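Protein stn1 (Schizosaccharomyces pombe, PDB 3KF6) is required for telomere maintenance and binds single-stranded telomeric DNA, with this N-terminal OB-fold part pairing with Ten1. Local coordinates at residues Met76-Val81 against Val116-Gln121; Arg48-Val53 against Gly107-Phe112; His66-Asp71 against Val80-Gln85; Gly54-Ile59 against Asn101-Phe106. All coordinates share one frame; numbering follows the deposited sequence.

Contact 1: residues Met76-Val81 against Val116-Gln121; sequences MVLRVV and VELIAQ
L78, V80 and V81 meet L118, I119 and A120 in a parallel strand pairing within the curved sheet of the domain. Three backbone bonds hold it: L118 N to R79 O (3.0 Å), V81 N to L118 O (2.7 Å) and A120 N to V81 O. A water adds a further link, bridging R79 N and V116 O. The segment axes lie 27° from parallel. In an OB fold this pairing of the third and fifth strands closes the barrel. On the face with V80, the side chains of L78 and L118 cross at about a right angle. CG of L78 is anti to the backbone N (chi1 -177°), and its CD2 rests on L118 CB at 3.8 Å. Its CD1 lies 3.9 Å from V116 O. An alanine at L78 would probably open a gap beside L118 CB and V116 O. Further along, V80 CG1 packs on A120 CB at 3.9 Å, near V105. On the other face, V81 and I119 point the same way, side by side, with I119 CD1 3.7 Å from V81 CB. V81 CG2 lies against the E117 carboxylate, 3.8 Å from CD.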
# COMPACT_ATOMS: atom_id res chain seq x y z
N MET A 76 0.98 6.94 -5.56
CA MET A 76 1.26 6.27 -6.82
C MET A 76 1.31 4.77 -6.58
O MET A 76 1.59 4.33 -5.46
CB MET A 76 2.62 6.71 -7.38
CG MET A 76 2.67 8.16 -7.83
SD MET A 76 1.72 8.40 -9.34
CE MET A 76 3.00 8.05 -10.57
N VAL A 77 1.00 3.98 -7.61
CA VAL A 77 1.09 2.53 -7.49
C VAL A 77 2.29 2.09 -8.32
O VAL A 77 2.79 2.85 -9.15
CB VAL A 77 -0.18 1.79 -7.99
CG1 VAL A 77 -1.39 2.23 -7.18
CG2 VAL A 77 -0.39 2.06 -9.48
N LEU A 78 2.75 0.87 -8.09
CA LEU A 78 3.91 0.36 -8.81
C LEU A 78 3.67 -1.02 -9.41
O LEU A 78 3.14 -1.91 -8.75
CB LEU A 78 5.11 0.30 -7.86
CG LEU A 78 6.46 -0.14 -8.44
CD1 LEU A 78 6.95 0.91 -9.42
CD2 LEU A 78 7.47 -0.33 -7.31
N ARG A 79 4.06 -1.19 -10.67
CA ARG A 79 3.92 -2.48 -11.33
C ARG A 79 5.15 -3.30 -10.93
O ARG A 79 6.28 -2.86 -11.12
CB ARG A 79 3.88 -2.30 -12.85
CG ARG A 79 2.50 -2.02 -13.42
CD ARG A 79 2.59 -1.77 -14.92
NE ARG A 79 1.30 -1.86 -15.60
CZ ARG A 79 0.69 -3.00 -15.92
NH1 ARG A 79 1.25 -4.17 -15.63
NH2 ARG A 79 -0.48 -2.98 -16.55
N VAL A 80 4.90 -4.47 -10.36
CA VAL A 80 5.97 -5.37 -9.92
C VAL A 80 5.97 -6.57 -10.86
O VAL A 80 5.00 -7.32 -10.93
CB VAL A 80 5.73 -5.84 -8.47
CG1 VAL A 80 6.82 -6.82 -8.04
CG2 VAL A 80 5.71 -4.63 -7.55
N VAL A 81 7.07 -6.74 -11.59
CA VAL A 81 7.21 -7.80 -12.58
C VAL A 81 7.92 -9.06 -12.11
O VAL A 81 9.02 -9.01 -11.57
CB VAL A 81 7.95 -7.27 -13.81
CG1 VAL A 81 8.05 -8.34 -14.87
CG2 VAL A 81 7.26 -6.03 -14.34
N VAL A 116 8.45 3.65 -14.72
CA VAL A 116 9.37 2.74 -14.07
C VAL A 116 8.59 1.56 -13.50
O VAL A 116 7.41 1.70 -13.17
CB VAL A 116 10.13 3.44 -12.92
CG1 VAL A 116 9.15 3.90 -11.86
CG2 VAL A 116 11.17 2.50 -12.31
N GLU A 117 9.24 0.41 -13.40
CA GLU A 117 8.62 -0.79 -12.85
C GLU A 117 9.66 -1.48 -12.00
O GLU A 117 10.84 -1.15 -12.06
CB GLU A 117 8.14 -1.72 -13.97
CG GLU A 117 9.15 -1.94 -15.08
CD GLU A 117 8.68 -2.97 -16.10
OE1 GLU A 117 7.50 -2.91 -16.51
OE2 GLU A 117 9.49 -3.83 -16.49
N LEU A 118 9.23 -2.45 -11.20
CA LEU A 118 10.16 -3.16 -10.34
C LEU A 118 10.23 -4.62 -10.75
O LEU A 118 9.21 -5.30 -10.80
CB LEU A 118 9.69 -3.04 -8.88
CG LEU A 118 10.53 -3.71 -7.80
CD1 LEU A 118 11.86 -2.99 -7.67
CD2 LEU A 118 9.77 -3.66 -6.47
N ILE A 119 11.43 -5.10 -11.06
CA ILE A 119 11.60 -6.50 -11.42
C ILE A 119 11.91 -7.21 -10.11
O ILE A 119 12.96 -7.00 -9.51
CB ILE A 119 12.78 -6.70 -12.40
CG1 ILE A 119 12.62 -5.79 -13.62
CG2 ILE A 119 12.86 -8.18 -12.80
CD1 ILE A 119 11.35 -5.99 -14.42
N ALA A 120 10.97 -8.04 -9.67
CA ALA A 120 11.12 -8.74 -8.40
C ALA A 120 12.21 -9.80 -8.36
O ALA A 120 12.37 -10.58 -9.30
CB ALA A 120 9.78 -9.38 -8.02
N GLN A 121 12.96 -9.81 -7.27
CA GLN A 121 14.01 -10.80 -7.06
C GLN A 121 13.51 -11.75 -5.99
O GLN A 121 13.83 -12.94 -5.99
CB GLN A 121 15.32 -10.14 -6.61
CG GLN A 121 16.39 -11.16 -6.27
CD GLN A 121 17.75 -10.55 -6.04
OE1 GLN A 121 18.42 -10.13 -6.98
NE2 GLN A 121 18.17 -10.48 -4.78
O HOH W 1 4.88 1.15 -12.15
O HOH W 2 11.35 -11.47 -11.74

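Contact 2: residues Arg48-Val53 against Gly107-Phe112; sequences RWIQIV and GKINSF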
# COMPACT_ATOMS: atom_id res chain seq x y z
N ARG A 48 19.67 1.20 -7.26
CA ARG A 48 19.43 0.06 -8.14
C ARG A 48 18.50 -0.94 -7.47
O ARG A 48 17.46 -1.30 -8.02
CB ARG A 48 20.76 -0.62 -8.51
CG ARG A 48 20.61 -1.85 -9.42
CD ARG A 48 21.98 -2.33 -9.90
NE ARG A 48 21.93 -3.63 -10.57
CZ ARG A 48 21.31 -3.86 -11.73
NH1 ARG A 48 20.68 -2.88 -12.36
NH2 ARG A 48 21.33 -5.08 -12.25
N TRP A 49 18.87 -1.38 -6.27
CA TRP A 49 18.06 -2.35 -5.53
C TRP A 49 17.15 -1.64 -4.53
O TRP A 49 17.60 -0.85 -3.70
CB TRP A 49 18.97 -3.35 -4.82
CG TRP A 49 19.78 -4.15 -5.80
CD1 TRP A 49 21.10 -3.96 -6.12
CD2 TRP A 49 19.31 -5.22 -6.63
NE1 TRP A 49 21.48 -4.85 -7.10
CE2 TRP A 49 20.40 -5.63 -7.43
CE3 TRP A 49 18.08 -5.86 -6.77
CZ2 TRP A 49 20.29 -6.67 -8.37
CZ3 TRP A 49 17.97 -6.89 -7.71
CH2 TRP A 49 19.07 -7.28 -8.49
N ILE A 50 15.86 -1.96 -4.61
CA ILE A 50 14.84 -1.33 -3.77
C ILE A 50 13.86 -2.33 -3.15
O ILE A 50 13.66 -3.43 -3.67
CB ILE A 50 14.01 -0.34 -4.62
CG1 ILE A 50 14.94 0.72 -5.22
CG2 ILE A 50 12.93 0.32 -3.78
CD1 ILE A 50 14.26 1.62 -6.22
N GLN A 51 13.26 -1.93 -2.03
CA GLN A 51 12.27 -2.76 -1.35
C GLN A 51 11.01 -1.91 -1.17
O GLN A 51 11.09 -0.75 -0.76
CB GLN A 51 12.78 -3.20 0.02
CG GLN A 51 11.85 -4.17 0.74
CD GLN A 51 12.12 -4.24 2.24
OE1 GLN A 51 11.88 -3.28 2.97
NE2 GLN A 51 12.64 -5.38 2.69
N ILE A 52 9.85 -2.48 -1.49
CA ILE A 52 8.59 -1.77 -1.32
C ILE A 52 7.62 -2.67 -0.56
O ILE A 52 7.77 -3.90 -0.54
CB ILE A 52 7.97 -1.33 -2.68
CG1 ILE A 52 7.68 -2.53 -3.59
CG2 ILE A 52 8.92 -0.38 -3.40
CD1 ILE A 52 6.31 -3.11 -3.40
N VAL A 53 6.64 -2.05 0.09
CA VAL A 53 5.64 -2.79 0.85
C VAL A 53 4.27 -2.17 0.64
O VAL A 53 4.10 -0.96 0.82
CB VAL A 53 5.95 -2.74 2.37
CG1 VAL A 53 4.81 -3.42 3.14
CG2 VAL A 53 7.27 -3.44 2.68
N GLY A 107 13.59 -5.87 -5.24
CA GLY A 107 13.91 -6.00 -6.65
C GLY A 107 14.72 -4.85 -7.20
O GLY A 107 15.17 -3.98 -6.45
N LYS A 108 14.93 -4.85 -8.51
CA LYS A 108 15.68 -3.79 -9.15
C LYS A 108 14.76 -2.96 -10.01
O LYS A 108 13.79 -3.46 -10.57
CB LYS A 108 16.82 -4.37 -10.01
CG LYS A 108 16.39 -5.42 -11.01
CD LYS A 108 17.56 -5.81 -11.92
CE LYS A 108 17.24 -7.02 -12.77
NZ LYS A 108 17.14 -8.27 -11.96
N ILE A 109 15.06 -1.67 -10.10
CA ILE A 109 14.26 -0.76 -10.90
C ILE A 109 14.55 -0.98 -12.37
O ILE A 109 15.68 -1.27 -12.76
CB ILE A 109 14.56 0.70 -10.54
CG1 ILE A 109 16.06 0.88 -10.29
CG2 ILE A 109 13.73 1.11 -9.33
CD1 ILE A 109 16.47 2.29 -9.90
N ASN A 110 13.51 -0.85 -13.19
CA ASN A 110 13.61 -1.01 -14.63
C ASN A 110 13.01 0.23 -15.27
O ASN A 110 11.84 0.54 -15.04
CB ASN A 110 12.85 -2.26 -15.07
CG ASN A 110 12.93 -2.49 -16.57
OD1 ASN A 110 14.02 -2.64 -17.12
ND2 ASN A 110 11.78 -2.53 -17.23
N SER A 111 13.79 0.92 -16.08
CA SER A 111 13.32 2.15 -16.73
C SER A 111 13.24 2.08 -18.25
O SER A 111 13.45 3.09 -18.93
CB SER A 111 14.22 3.32 -16.32
OG SER A 111 15.57 3.08 -16.71
N PHE A 112 12.94 0.91 -18.79
CA PHE A 112 12.83 0.74 -20.23
C PHE A 112 11.72 1.63 -20.80
O PHE A 112 11.90 2.29 -21.83
CB PHE A 112 12.57 -0.73 -20.57
CG PHE A 112 12.50 -1.03 -22.04
CD1 PHE A 112 11.27 -1.20 -22.67
CD2 PHE A 112 13.66 -1.13 -22.80
CE1 PHE A 112 11.20 -1.47 -24.04
CE2 PHE A 112 13.60 -1.40 -24.17
CZ PHE A 112 12.36 -1.58 -24.78
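W49 and K108 form a non-hydrogen-bonded pair in the antiparallel junction of strands 49-62 and 102-110, the first and fourth strands of the OB barrel. Next to it, I50 and G107 are a hydrogen-bonded pair. I50 N reaches G107 O at 2.8 Å in a nearly straight bond (176°), and G107 N returns one to I50 O. A third bond runs from I109 N to R48 O. The short segments are turned 107° from each other, as the strands are strongly bent; the pairing goes on through I52 and V105.

With CG of W49 anti to its carbonyl carbon (chi1 -63°), its side chain and that of K108 lie side by side and point the same way. K108 CB sits over one face of the six-membered ring, 3.9 Å from its centroid, as a CH-pi contact. CB is displaced toward the rim and is nearest CZ3, at 3.6 Å. CD continues past CH2 at 4.0 Å. R48 CG lies over the same face of the indole. R48 NH2 comes within 3.9 Å of K108 CD, while the two like charges stay apart, with NH2 and NZ 5.3 Å from each other. R48 NH1 is hydrogen-bonded to Y38 O. Next to CZ3, W49 CE3 lies 3.5 Å from G107 O, which approaches obliquely. An alanine in place of W49 would probably leave the aliphatic chain of K108 without its aromatic cover and freer to turn. A long, bent first strand that pairs with the fourth here and the second further on is typical of the OB-fold barrel.

Contact 3: residues His66-Asp71 against Val80-Gln85; sequences HVLTVD and VVFIIQ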
# COMPACT_ATOMS: atom_id res chain seq x y z
N HIS A 66 4.29 -12.33 -14.80
CA HIS A 66 3.10 -11.99 -14.04
C HIS A 66 3.40 -10.62 -13.44
O HIS A 66 4.52 -10.37 -12.99
CB HIS A 66 2.86 -13.01 -12.92
CG HIS A 66 2.71 -14.41 -13.41
ND1 HIS A 66 1.96 -14.74 -14.53
CD2 HIS A 66 3.19 -15.58 -12.93
CE1 HIS A 66 1.99 -16.05 -14.70
NE2 HIS A 66 2.73 -16.58 -13.75
N VAL A 67 2.41 -9.74 -13.44
CA VAL A 67 2.61 -8.40 -12.91
C VAL A 67 1.63 -8.06 -11.79
O VAL A 67 0.41 -8.14 -11.98
CB VAL A 67 2.46 -7.33 -14.02
CG1 VAL A 67 2.73 -5.94 -13.46
CG2 VAL A 67 3.42 -7.63 -15.16
N LEU A 68 2.16 -7.69 -10.64
CA LEU A 68 1.34 -7.32 -9.50
C LEU A 68 1.40 -5.80 -9.34
O LEU A 68 2.48 -5.23 -9.25
CB LEU A 68 1.85 -7.97 -8.21
CG LEU A 68 1.73 -9.48 -8.03
CD1 LEU A 68 2.24 -9.87 -6.65
CD2 LEU A 68 0.28 -9.90 -8.19
N THR A 69 0.24 -5.15 -9.31
CA THR A 69 0.22 -3.71 -9.11
C THR A 69 0.08 -3.55 -7.60
O THR A 69 -0.86 -4.07 -7.00
CB THR A 69 -0.96 -3.04 -9.82
OG1 THR A 69 -0.82 -3.22 -11.24
CG2 THR A 69 -0.98 -1.54 -9.52
N VAL A 70 1.02 -2.82 -6.99
CA VAL A 70 1.03 -2.63 -5.54
C VAL A 70 0.80 -1.18 -5.15
O VAL A 70 1.32 -0.27 -5.79
CB VAL A 70 2.37 -3.12 -4.95
CG1 VAL A 70 2.40 -2.94 -3.43
CG2 VAL A 70 2.58 -4.59 -5.32
N ASP A 71 0.01 -0.97 -4.09
CA ASP A 71 -0.30 0.36 -3.60
C ASP A 71 0.15 0.50 -2.15
O ASP A 71 -0.25 -0.30 -1.31
CB ASP A 71 -1.81 0.60 -3.68
CG ASP A 71 -2.22 2.00 -3.26
OD1 ASP A 71 -1.33 2.87 -3.16
OD2 ASP A 71 -3.43 2.24 -3.04
N VAL A 80 4.90 -4.47 -10.36
CA VAL A 80 5.97 -5.37 -9.92
C VAL A 80 5.97 -6.57 -10.86
O VAL A 80 5.00 -7.32 -10.93
CB VAL A 80 5.73 -5.84 -8.47
CG1 VAL A 80 6.82 -6.82 -8.04
CG2 VAL A 80 5.71 -4.63 -7.55
N VAL A 81 7.07 -6.74 -11.59
CA VAL A 81 7.21 -7.80 -12.58
C VAL A 81 7.92 -9.06 -12.11
O VAL A 81 9.02 -9.01 -11.57
CB VAL A 81 7.95 -7.27 -13.81
CG1 VAL A 81 8.05 -8.34 -14.87
CG2 VAL A 81 7.26 -6.03 -14.34
N PHE A 82 7.27 -10.20 -12.36
CA PHE A 82 7.83 -11.51 -12.03
C PHE A 82 8.11 -12.25 -13.33
O PHE A 82 7.19 -12.75 -13.97
CB PHE A 82 6.85 -12.32 -11.19
CG PHE A 82 6.64 -11.78 -9.81
CD1 PHE A 82 5.74 -10.75 -9.59
CD2 PHE A 82 7.39 -12.27 -8.74
CE1 PHE A 82 5.58 -10.21 -8.31
CE2 PHE A 82 7.24 -11.74 -7.47
CZ PHE A 82 6.33 -10.70 -7.25
N ILE A 83 9.38 -12.31 -13.73
CA ILE A 83 9.76 -13.02 -14.95
C ILE A 83 9.71 -14.51 -14.64
O ILE A 83 10.59 -15.05 -13.97
CB ILE A 83 11.17 -12.63 -15.41
CG1 ILE A 83 11.24 -11.12 -15.64
CG2 ILE A 83 11.53 -13.38 -16.70
CD1 ILE A 83 12.64 -10.60 -15.86
N ILE A 84 8.65 -15.16 -15.13
CA ILE A 84 8.40 -16.57 -14.90
C ILE A 84 9.61 -17.50 -14.96
O ILE A 84 9.91 -18.20 -13.98
CB ILE A 84 7.33 -17.09 -15.88
CG1 ILE A 84 6.07 -16.23 -15.77
CG2 ILE A 84 7.00 -18.54 -15.57
CD1 ILE A 84 4.96 -16.62 -16.73
N GLN A 85 10.31 -17.52 -16.09
CA GLN A 85 11.45 -18.41 -16.26
C GLN A 85 12.62 -18.15 -15.31
O GLN A 85 13.43 -19.05 -15.06
CB GLN A 85 11.96 -18.35 -17.70
CG GLN A 85 12.59 -17.03 -18.10
CD GLN A 85 13.11 -17.06 -19.52
OE1 GLN A 85 13.98 -17.87 -19.86
NE2 GLN A 85 12.58 -16.17 -20.36
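L68 and F82 pack on the tight face of this antiparallel pairing, together with V80 and V70. L68 CD1 lies 3.7 Å from F82 CE1, where the two side chains cross at a slant. CG of F82 is anti to its carbonyl carbon (chi1 -68°), on the side of the H66 carbonyl. The carbonyl oxygen of H66 lies in the plane of the phenyl ring, at its edge, 3.6 Å from CD1. The same oxygen accepts F82 N at 2.8 Å. F123 meets the F82 ring edge-to-face, and M90 and A94 of helix 88-94 also pack on it. V70 CG2 touches V80 CG2 at 3.8 Å. Two hydrogen-bonded pairs, H66 with F82 and L68 with V80, supply four backbone bonds, among them V80 N to L68 O at 2.8 Å.

The other face is looser. There V67 CG2 and V81 CG2 are 4.2 Å apart across a non-hydrogen-bonded pair. The far end of the contact, at H66 and I84, is partly open to solvent. I84 CD1 sits over one face of the imidazole, 3.9 Å from the ring centroid, in a CH-pi contact displaced toward the rim. At the opposite end of strand 65-71, the D71 carboxylate is hydrogen-bonded to S6 and A7 of the Ten1 chain. Strands 65-71 and 77-83 form a beta hairpin, the second and third strands of an OB fold.

Contact 4: residues Gly54-Ile59 against Asn101-Phe106; sequences GYIAAI and NVVCVF
G54 and Y55 pair with V103 and V102 where strands 49-62 and 102-110 meet in antiparallel fashion, at the Ten1-facing end of the OB barrel. G54 and V103 are a hydrogen-bonded pair. V103 N gives to G54 O at 2.9 Å, and G54 N gives to V103 O at 3.1 Å. I56 N adds a third bond, to N101 O at 2.8 Å. The G54 backbone is almost fully extended, and the segment axes stand 111° apart. Y55 and V102, with CA atoms 4.0 Å apart, are the last bridged pair at this end, where strand 102-110 begins.

Y55 and V102 put their side chains on the same face of the sheet. Y55 CG takes the crowded position between the backbone N and the carbonyl carbon (chi1 71°). Only its CB approaches V102, at 4.2 Å from CG2. The phenol runs away from the strand pair. Its OH makes a weak hydrogen bond to D71, and the side chain packs on L82 of the Ten1 chain. N101 also serves the interface, with OD1 hydrogen-bonded to R84 of that chain. Beyond I56, strand 49-62 has a classic beta bulge, where A57 and A58 both face T69.

On the inner side, I56 and V103 meet at about a right angle beside L68 and F123. I56 CG1 lies 3.6 Å from N101 O, the oxygen that accepts its own N-H, and I56 CD1 closes on V103 CG1 at 4.0 Å.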
# COMPACT_ATOMS: atom_id res chain seq x y z
N GLY A 54 3.30 -2.99 0.27
CA GLY A 54 1.96 -2.46 0.04
C GLY A 54 0.98 -3.57 -0.27
O GLY A 54 1.36 -4.74 -0.29
N TYR A 55 -0.28 -3.23 -0.50
CA TYR A 55 -1.27 -4.26 -0.80
C TYR A 55 -1.43 -4.41 -2.31
O TYR A 55 -1.15 -3.49 -3.07
CB TYR A 55 -2.63 -3.94 -0.15
CG TYR A 55 -3.39 -2.78 -0.76
CD1 TYR A 55 -3.20 -1.47 -0.29
CD2 TYR A 55 -4.26 -2.97 -1.84
CE1 TYR A 55 -3.86 -0.39 -0.88
CE2 TYR A 55 -4.92 -1.89 -2.44
CZ TYR A 55 -4.72 -0.61 -1.96
OH TYR A 55 -5.33 0.45 -2.58
N ILE A 56 -1.86 -5.59 -2.74
CA ILE A 56 -2.04 -5.88 -4.16
C ILE A 56 -3.34 -5.29 -4.68
O ILE A 56 -4.43 -5.66 -4.23
CB ILE A 56 -2.03 -7.40 -4.41
CG1 ILE A 56 -0.65 -7.97 -4.04
CG2 ILE A 56 -2.34 -7.70 -5.88
CD1 ILE A 56 -0.61 -9.47 -4.03
N ALA A 57 -3.22 -4.38 -5.64
CA ALA A 57 -4.38 -3.74 -6.22
C ALA A 57 -4.86 -4.49 -7.45
O ALA A 57 -6.04 -4.44 -7.79
CB ALA A 57 -4.05 -2.30 -6.59
N ALA A 58 -3.95 -5.18 -8.11
CA ALA A 58 -4.32 -5.91 -9.30
C ALA A 58 -3.28 -6.94 -9.71
O ALA A 58 -2.12 -6.87 -9.31
CB ALA A 58 -4.54 -4.94 -10.45
N ILE A 59 -3.72 -7.91 -10.50
CA ILE A 59 -2.85 -8.96 -11.00
C ILE A 59 -3.12 -9.08 -12.49
O ILE A 59 -4.26 -9.24 -12.92
CB ILE A 59 -3.14 -10.31 -10.32
CG1 ILE A 59 -2.96 -10.16 -8.80
CG2 ILE A 59 -2.20 -11.38 -10.86
CD1 ILE A 59 -3.40 -11.38 -8.01
N ASN A 101 -3.99 -8.62 -0.48
CA ASN A 101 -2.88 -9.19 0.26
C ASN A 101 -1.76 -8.17 0.31
O ASN A 101 -1.57 -7.40 -0.63
CB ASN A 101 -2.35 -10.46 -0.42
CG ASN A 101 -3.31 -11.62 -0.35
OD1 ASN A 101 -4.35 -11.54 0.31
ND2 ASN A 101 -2.96 -12.72 -1.01
N VAL A 102 -1.02 -8.15 1.42
CA VAL A 102 0.09 -7.22 1.57
C VAL A 102 1.38 -7.97 1.29
O VAL A 102 1.58 -9.08 1.78
CB VAL A 102 0.14 -6.64 3.01
CG1 VAL A 102 1.35 -5.71 3.18
CG2 VAL A 102 -1.14 -5.87 3.28
N VAL A 103 2.25 -7.37 0.48
CA VAL A 103 3.52 -8.00 0.14
C VAL A 103 4.70 -7.06 0.35
O VAL A 103 4.56 -5.83 0.27
CB VAL A 103 3.57 -8.46 -1.35
CG1 VAL A 103 2.54 -9.56 -1.60
CG2 VAL A 103 3.34 -7.28 -2.29
N CYS A 104 5.85 -7.67 0.64
CA CYS A 104 7.11 -6.96 0.80
C CYS A 104 7.92 -7.50 -0.39
O CYS A 104 8.20 -8.69 -0.47
CB CYS A 104 7.80 -7.35 2.11
SG CYS A 104 9.45 -6.66 2.25
N VAL A 105 8.28 -6.61 -1.31
CA VAL A 105 9.01 -7.01 -2.50
C VAL A 105 10.39 -6.38 -2.61
O VAL A 105 10.55 -5.18 -2.40
CB VAL A 105 8.23 -6.61 -3.78
CG1 VAL A 105 9.01 -7.05 -5.02
CG2 VAL A 105 6.84 -7.22 -3.75
N PHE A 106 11.38 -7.21 -2.94
CA PHE A 106 12.75 -6.72 -3.12
C PHE A 106 13.07 -6.91 -4.59
O PHE A 106 12.84 -7.99 -5.15
CB PHE A 106 13.73 -7.54 -2.28
CG PHE A 106 15.16 -7.12 -2.44
CD1 PHE A 106 15.58 -5.84 -2.07
CD2 PHE A 106 16.10 -7.99 -2.99
CE1 PHE A 106 16.90 -5.44 -2.23
CE2 PHE A 106 17.43 -7.60 -3.15
CZ PHE A 106 17.83 -6.32 -2.77

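How the contacts relate
All four contacts lie in one curled, mixed sheet, the OB barrel of this domain. Contacts 2 and 4 use the same two strands, 49-62 and 102-110, with centres about 14 Å apart; I52 and V105 are bonded between them. Contact 3 joins the next two strands, 65-71 and 77-83. Contact 1 takes 77-83 on to 117-120, which in turn pairs with 102-110, so the circuit closes. Contacts 1 and 3 share V80 and V81, and their centres are about 7 Å apart. Along the chain, contact 3 falls between the two halves of contact 4, and contact 4 between those of contact 2. Contacts 3 and 4 meet at D71 and Y55, beside Ten1.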